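Local coordinates for protein beta-lactamase (Chitinophaga pinensis, PDB 6N36) that probably hydrolyses the amide bond of beta-lactam antibiotics, using a pair of zinc ions held by histidine and aspartate side chains, at residues 155-160 against 211-216; 80-85 against 180-185; 195-198 against 202-205. All coordinates share one frame; numbering follows the deposited sequence. Where two conformers were deposited one is given.

Contact 1. Residues 155-160 against 211-216. With ZN (zinc ion), chain C.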
# COMPACT_ATOMS: atom_id res chain seq x y z
N ARG A 155 0.45 -5.79 9.58
CA ARG A 155 1.73 -5.89 10.30
C ARG A 155 2.45 -4.56 10.19
O ARG A 155 2.58 -4.05 9.07
CB ARG A 155 2.61 -7.04 9.79
CG ARG A 155 2.01 -8.43 9.93
CD ARG A 155 1.70 -8.82 11.35
NE ARG A 155 2.75 -8.57 12.32
CZ ARG A 155 3.68 -9.44 12.70
NH1 ARG A 155 3.76 -10.64 12.13
NH2 ARG A 155 4.61 -9.06 13.56
N GLN A 156 2.91 -4.02 11.32
CA GLN A 156 3.62 -2.72 11.33
C GLN A 156 5.02 -2.92 10.76
O GLN A 156 5.81 -3.71 11.31
CB GLN A 156 3.65 -2.06 12.71
CG GLN A 156 2.27 -1.66 13.23
CD GLN A 156 2.40 -1.06 14.61
OE1 GLN A 156 3.21 -1.54 15.42
NE2 GLN A 156 1.60 -0.04 14.90
N HIS A 157 5.34 -2.16 9.72
CA HIS A 157 6.62 -2.21 8.98
C HIS A 157 7.15 -0.79 8.91
O HIS A 157 7.28 -0.24 7.83
CB HIS A 157 6.44 -2.93 7.66
CG HIS A 157 6.20 -4.37 7.84
ND1 HIS A 157 5.52 -5.13 6.91
CD2 HIS A 157 6.59 -5.23 8.83
CE1 HIS A 157 5.43 -6.36 7.35
NE2 HIS A 157 6.05 -6.48 8.53
N PRO A 158 7.44 -0.15 10.06
CA PRO A 158 7.74 1.27 10.09
C PRO A 158 9.09 1.60 9.41
O PRO A 158 9.96 0.71 9.21
CB PRO A 158 7.82 1.60 11.54
CG PRO A 158 8.23 0.30 12.18
CD PRO A 158 7.41 -0.74 11.42
N GLY A 159 9.23 2.88 9.09
CA GLY A 159 10.48 3.46 8.59
C GLY A 159 10.18 4.38 7.42
O GLY A 159 10.34 5.60 7.55
N HIS A 160 9.71 3.83 6.34
CA HIS A 160 9.37 4.65 5.15
C HIS A 160 8.38 5.75 5.56
O HIS A 160 8.55 6.92 5.20
CB HIS A 160 8.83 3.72 4.06
CG HIS A 160 8.58 4.44 2.82
ND1 HIS A 160 9.58 4.65 1.89
CD2 HIS A 160 7.48 5.05 2.35
CE1 HIS A 160 9.09 5.38 0.92
NE2 HIS A 160 7.83 5.65 1.16
N LEU A 211 13.23 -4.53 8.39
CA LEU A 211 13.98 -5.43 7.48
C LEU A 211 13.99 -6.86 8.04
O LEU A 211 13.76 -7.81 7.27
CB LEU A 211 15.37 -4.86 7.29
CG LEU A 211 15.42 -3.67 6.34
CD1 LEU A 211 16.63 -2.81 6.60
CD2 LEU A 211 15.33 -4.15 4.91
N LYS A 212 14.16 -7.02 9.34
CA LYS A 212 14.17 -8.37 9.95
C LYS A 212 12.75 -8.96 9.94
O LYS A 212 12.57 -10.14 9.55
CB LYS A 212 14.75 -8.31 11.36
CG LYS A 212 16.23 -7.92 11.40
CD LYS A 212 16.82 -7.82 12.79
CE LYS A 212 16.38 -6.60 13.54
NZ LYS A 212 16.91 -6.57 14.92
N ALA A 213 11.76 -8.17 10.30
CA ALA A 213 10.36 -8.60 10.46
C ALA A 213 9.81 -9.06 9.10
O ALA A 213 9.17 -10.12 9.01
CB ALA A 213 9.54 -7.49 11.03
N MET A 214 10.08 -8.31 8.03
CA MET A 214 9.56 -8.67 6.71
C MET A 214 10.25 -9.93 6.19
O MET A 214 9.58 -10.71 5.52
CB MET A 214 9.72 -7.46 5.76
CG MET A 214 8.81 -6.33 6.20
SD MET A 214 8.80 -5.00 4.96
CE MET A 214 7.76 -5.77 3.72
N LYS A 215 11.52 -10.15 6.53
CA LYS A 215 12.19 -11.39 6.05
C LYS A 215 11.50 -12.60 6.67
O LYS A 215 11.46 -13.71 6.06
CB LYS A 215 13.66 -11.35 6.47
CG LYS A 215 14.53 -12.26 5.61
CD LYS A 215 14.70 -11.61 4.24
CE LYS A 215 16.12 -11.67 3.72
NZ LYS A 215 16.38 -12.98 3.07
N ALA A 216 10.98 -12.45 7.88
CA ALA A 216 10.41 -13.56 8.66
C ALA A 216 9.00 -13.96 8.21
O ALA A 216 8.52 -15.02 8.65
CB ALA A 216 10.46 -13.24 10.14
ZN ZN C . 6.40 6.65 -0.05
O HOH W 1 6.53 4.91 -1.72
O HOH W 2 5.53 7.62 -1.60
O HOH W 3 8.16 7.65 -1.04
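The loop that leaves strand 150-156 and carries the zinc ligand His160 rests on helix 203-215 chiefly where the imidazole ring of His157 lies against Met214. Met214 CG sits over the centre of the ring, 3.4 Å from the centroid of His157 and only 2° off the ring normal, a CH-pi contact. The sulfur follows over the same face but farther from the ring axis, Met214 SD being 4.1 Å from the His157 centroid. With CG anti to its carbonyl carbon (chi1 -67°), the methionine reaches out from the helix; its later bend at chi3 leaves CE 4.0 Å from His157 ND1. The opposite ring face is met nearer its rim by the carbonyl oxygen Arg155 O, which stands 3.8 Å above the plane. Ala213, one residue earlier on the helix, adds its CB obliquely, 4.3 Å from His157 CD2; its small methyl lets the helix come close. A flexible, polarisable methionine suits an aromatic face, while the histidine also offers a polar ring atom: ND1 is hydrogen-bonded to Ser166 OG, which fixes the rotation of this buried ring. Beyond His157 the loop turns at Gly159, whose backbone takes a conformation that calls for glycine, and Pro158 O is bonded to Thr210 OG1 of the same helix. The turn brings His160 to the metal, where NE2 binds the zinc ion at 2.1 Å alongside three waters, His83 and His85. A zinc-binding histidine presented by a loop at the end of a strand, with a helix packed behind, is characteristic of the alpha-beta/beta-alpha sandwich of the metallo-beta-lactamase fold.

Contact 2. Residues 80-85 against 180-185. With ZN (zinc ion), chain C.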
# COMPACT_ATOMS: atom_id res chain seq x y z
N LEU A 80 -7.99 1.17 3.39
CA LEU A 80 -6.67 0.91 3.99
C LEU A 80 -5.60 1.56 3.12
O LEU A 80 -5.83 1.86 1.93
CB LEU A 80 -6.41 -0.59 4.04
CG LEU A 80 -7.41 -1.44 4.80
CD1 LEU A 80 -7.06 -2.91 4.65
CD2 LEU A 80 -7.44 -1.03 6.24
N THR A 81 -4.43 1.79 3.73
CA THR A 81 -3.25 2.25 2.99
C THR A 81 -2.01 1.52 3.52
O THR A 81 -1.96 1.20 4.72
CB THR A 81 -3.06 3.77 3.07
OG1 THR A 81 -1.99 4.13 2.21
CG2 THR A 81 -2.79 4.25 4.48
N THR A 82 -1.06 1.32 2.63
CA THR A 82 0.27 0.83 3.03
C THR A 82 1.12 1.90 3.71
O THR A 82 1.95 1.56 4.57
CB THR A 82 0.99 0.18 1.86
OG1 THR A 82 1.12 1.09 0.77
CG2 THR A 82 0.29 -1.08 1.39
N HIS A 83 1.02 3.14 3.33
CA HIS A 83 1.67 4.26 4.07
C HIS A 83 1.10 5.58 3.61
O HIS A 83 0.78 5.72 2.42
CB HIS A 83 3.22 4.22 3.92
CG HIS A 83 3.79 4.53 2.57
ND1 HIS A 83 4.14 3.55 1.67
CD2 HIS A 83 4.20 5.68 2.05
CE1 HIS A 83 4.73 4.12 0.62
NE2 HIS A 83 4.80 5.42 0.82
N ALA A 84 1.14 6.59 4.47
CA ALA A 84 0.45 7.87 4.17
C ALA A 84 1.38 8.87 3.45
O ALA A 84 1.69 9.94 4.03
CB ALA A 84 -0.10 8.46 5.44
N HIS A 85 1.83 8.51 2.26
CA HIS A 85 2.43 9.45 1.29
C HIS A 85 1.40 9.76 0.21
O HIS A 85 0.54 8.92 -0.10
CB HIS A 85 3.71 8.88 0.67
CG HIS A 85 4.93 8.98 1.52
ND1 HIS A 85 6.08 8.22 1.31
CD2 HIS A 85 5.18 9.74 2.61
CE1 HIS A 85 6.99 8.55 2.20
NE2 HIS A 85 6.47 9.49 3.00
N VAL A 180 -1.67 -14.16 0.68
CA VAL A 180 -1.14 -13.01 -0.06
C VAL A 180 -0.56 -12.01 0.93
O VAL A 180 -1.21 -11.72 1.98
CB VAL A 180 -2.26 -12.36 -0.88
CG1 VAL A 180 -1.74 -11.18 -1.67
CG2 VAL A 180 -2.94 -13.37 -1.81
N LEU A 181 0.58 -11.47 0.56
CA LEU A 181 1.19 -10.32 1.27
C LEU A 181 1.15 -9.13 0.32
O LEU A 181 1.68 -9.23 -0.80
CB LEU A 181 2.62 -10.69 1.63
CG LEU A 181 3.45 -9.51 2.17
CD1 LEU A 181 2.92 -9.03 3.51
CD2 LEU A 181 4.93 -9.90 2.31
N ILE A 182 0.55 -8.05 0.79
CA ILE A 182 0.70 -6.72 0.14
C ILE A 182 1.77 -6.02 1.01
O ILE A 182 1.46 -5.63 2.16
CB ILE A 182 -0.62 -5.95 0.09
CG1 ILE A 182 -1.70 -6.70 -0.70
CG2 ILE A 182 -0.36 -4.55 -0.47
CD1 ILE A 182 -1.39 -7.01 -2.11
N ALA A 183 2.98 -6.00 0.50
CA ALA A 183 4.21 -5.64 1.24
C ALA A 183 4.54 -4.18 1.06
O ALA A 183 4.75 -3.78 -0.11
CB ALA A 183 5.38 -6.47 0.78
N ASN A 184 4.71 -3.45 2.14
CA ASN A 184 5.30 -2.10 2.04
C ASN A 184 6.82 -2.21 2.13
O ASN A 184 7.36 -2.42 3.17
CB ASN A 184 4.73 -1.13 3.07
CG ASN A 184 4.98 0.28 2.60
OD1 ASN A 184 4.19 0.82 1.80
ND2 ASN A 184 6.09 0.89 3.05
N ILE A 185 7.48 -2.02 1.01
CA ILE A 185 8.94 -2.27 0.90
C ILE A 185 9.63 -1.13 1.64
O ILE A 185 9.24 0.03 1.55
CB ILE A 185 9.34 -2.35 -0.58
CG1 ILE A 185 8.75 -3.60 -1.25
CG2 ILE A 185 10.87 -2.30 -0.74
CD1 ILE A 185 9.05 -4.92 -0.62
ZN ZN C . 6.40 6.65 -0.05
O HOH W 1 6.53 4.91 -1.72
O HOH W 2 5.53 7.62 -1.60
O HOH W 3 8.16 7.65 -1.04
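His83 and Asn184 meet in the buried floor of the zinc site, where the HxHxDH zinc-binding motif of the metallo-beta-lactamases faces the loop following strand 177-182. The polar core of the contact is one strong hydrogen bond: His83 ND1 donates to Asn184 OD1 over 2.7 Å, with an N-H...O angle of 163°. The oxygen lies close to the imidazole plane, whereas the ring and amide planes stand 81° apart, the donor tilted from the carbonyl plane. Asn184 is thus a second-shell residue: ND1 is held by the amide while NE2 binds zinc, so the rotation of the ring is fixed from both ends, and the acceptor probably makes the imidazole a better metal ligand. Thr82 OG1 also approaches Asn184 OD1, at 3.2 Å, a weak contact at best. Asn184 CG, anti to its backbone N (chi1 -160°), carries the amide across to both partners.

Apolar packing is lighter: the methyl of Thr82, CG2, touches Ile182 CG2 at 4.0 Å, the two side chains crossing at about a right angle. Metal binding completes the set, His83 NE2 and His85 ND1 lying 3.1 Å apart on the same zinc ion.

Contact 3. Residues 195-198 against 202-205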
# COMPACT_ATOMS: atom_id res chain seq x y z
N SER A 195 20.58 7.55 11.75
CA SER A 195 20.88 7.76 13.18
C SER A 195 19.72 8.49 13.88
O SER A 195 19.67 8.52 15.13
CB SER A 195 22.20 8.51 13.35
OG SER A 195 22.18 9.75 12.66
N GLY A 196 18.80 9.08 13.13
CA GLY A 196 17.68 9.80 13.74
C GLY A 196 17.34 11.02 12.94
O GLY A 196 18.24 11.78 12.60
N MET A 197 16.05 11.22 12.69
CA MET A 197 15.58 12.43 12.00
C MET A 197 14.85 13.30 13.02
O MET A 197 14.25 12.80 14.00
CB MET A 197 14.65 12.09 10.85
CG MET A 197 15.40 11.49 9.69
SD MET A 197 16.31 12.72 8.79
CE MET A 197 15.02 13.40 7.75
N PRO A 198 14.95 14.61 12.89
CA PRO A 198 14.34 15.50 13.89
C PRO A 198 12.86 15.23 14.18
O PRO A 198 12.44 15.32 15.34
CB PRO A 198 14.57 16.88 13.25
CG PRO A 198 15.90 16.71 12.60
CD PRO A 198 15.77 15.38 11.90
N GLU A 202 13.28 7.70 15.91
CA GLU A 202 13.41 6.21 15.91
C GLU A 202 13.52 5.64 14.49
O GLU A 202 13.46 4.43 14.34
CB GLU A 202 12.25 5.61 16.69
CG GLU A 202 12.22 6.10 18.12
CD GLU A 202 13.42 5.74 18.98
OE1 GLU A 202 13.44 4.57 19.42
OE2 GLU A 202 14.33 6.62 19.21
N VAL A 203 13.69 6.49 13.49
CA VAL A 203 13.63 6.04 12.09
C VAL A 203 14.58 4.87 11.83
O VAL A 203 14.14 3.92 11.18
CB VAL A 203 13.89 7.21 11.14
CG1 VAL A 203 15.25 7.85 11.31
CG2 VAL A 203 13.68 6.77 9.75
N GLY A 204 15.83 4.93 12.24
CA GLY A 204 16.77 3.83 11.90
C GLY A 204 16.48 2.58 12.70
O GLY A 204 16.64 1.48 12.15
N LYS A 205 16.06 2.72 13.94
CA LYS A 205 15.71 1.53 14.75
C LYS A 205 14.51 0.84 14.09
O LYS A 205 14.43 -0.41 14.04
CB LYS A 205 15.42 1.96 16.18
CG LYS A 205 16.65 2.51 16.90
CD LYS A 205 16.31 2.95 18.33
CE LYS A 205 17.55 3.37 19.06
NZ LYS A 205 18.12 4.59 18.46
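The flat group in this contact is the peptide joining Gly196 to Met197, and Val203 CG1 comes at it obliquely, displaced to one side of its plane and toward the N-H end. The methyl carbon CG1 of Val203 lies 3.7 Å from Met197 N and 4.0 Å from Gly196 CA, so this one branch touches the main chain at both residues. Glycine is called for by the backbone itself: with phi 143° and psi 134° a side chain would run into the carbonyl O of Ser195. Val203 opens the first turn of helix 203-215, with Glu202 at the N-cap position; in this metallo-beta-lactamase fold the loop after strand 177-182 runs back past the start of the helix that follows it, and the contact joins the two. Here the valine's CG1 stands between the backbone N and the carbonyl carbon (chi1 61°), which turns it to the loop. Met197 adds the one side-chain touch: its CG is 4.0 Å from Val203 CG1, and the chain then bends at chi2 and chi3, carrying SD and CE off from the valine. A branched, rigid valine suits a buried place at a helix start, a methionine its partly exposed cover. Tyr121 touches both side chains.

Overall arrangement
Contacts 1 and 2 meet at the zinc site, their centres 11 Å apart, and Met214 CE also touches Asn184 O. Ser166 is bonded both to His157 ND1 and to Asn184 N, linking the two. Along the chain their segments alternate, 80-85, 155-160, 180-185, 211-216, so the crossing ties the loop after strand 76-80 of one sheet to strands 150-156 and 177-182 of the other. It brings zinc ligands from both halves of the sandwich to one metal, consistent with an active site at the junction of the two sheets. Contact 3, nested within contact 1 and 15 Å from it, shares helix 203-215 but lies at its other end, toward the periphery, about 21 Å from contact 2.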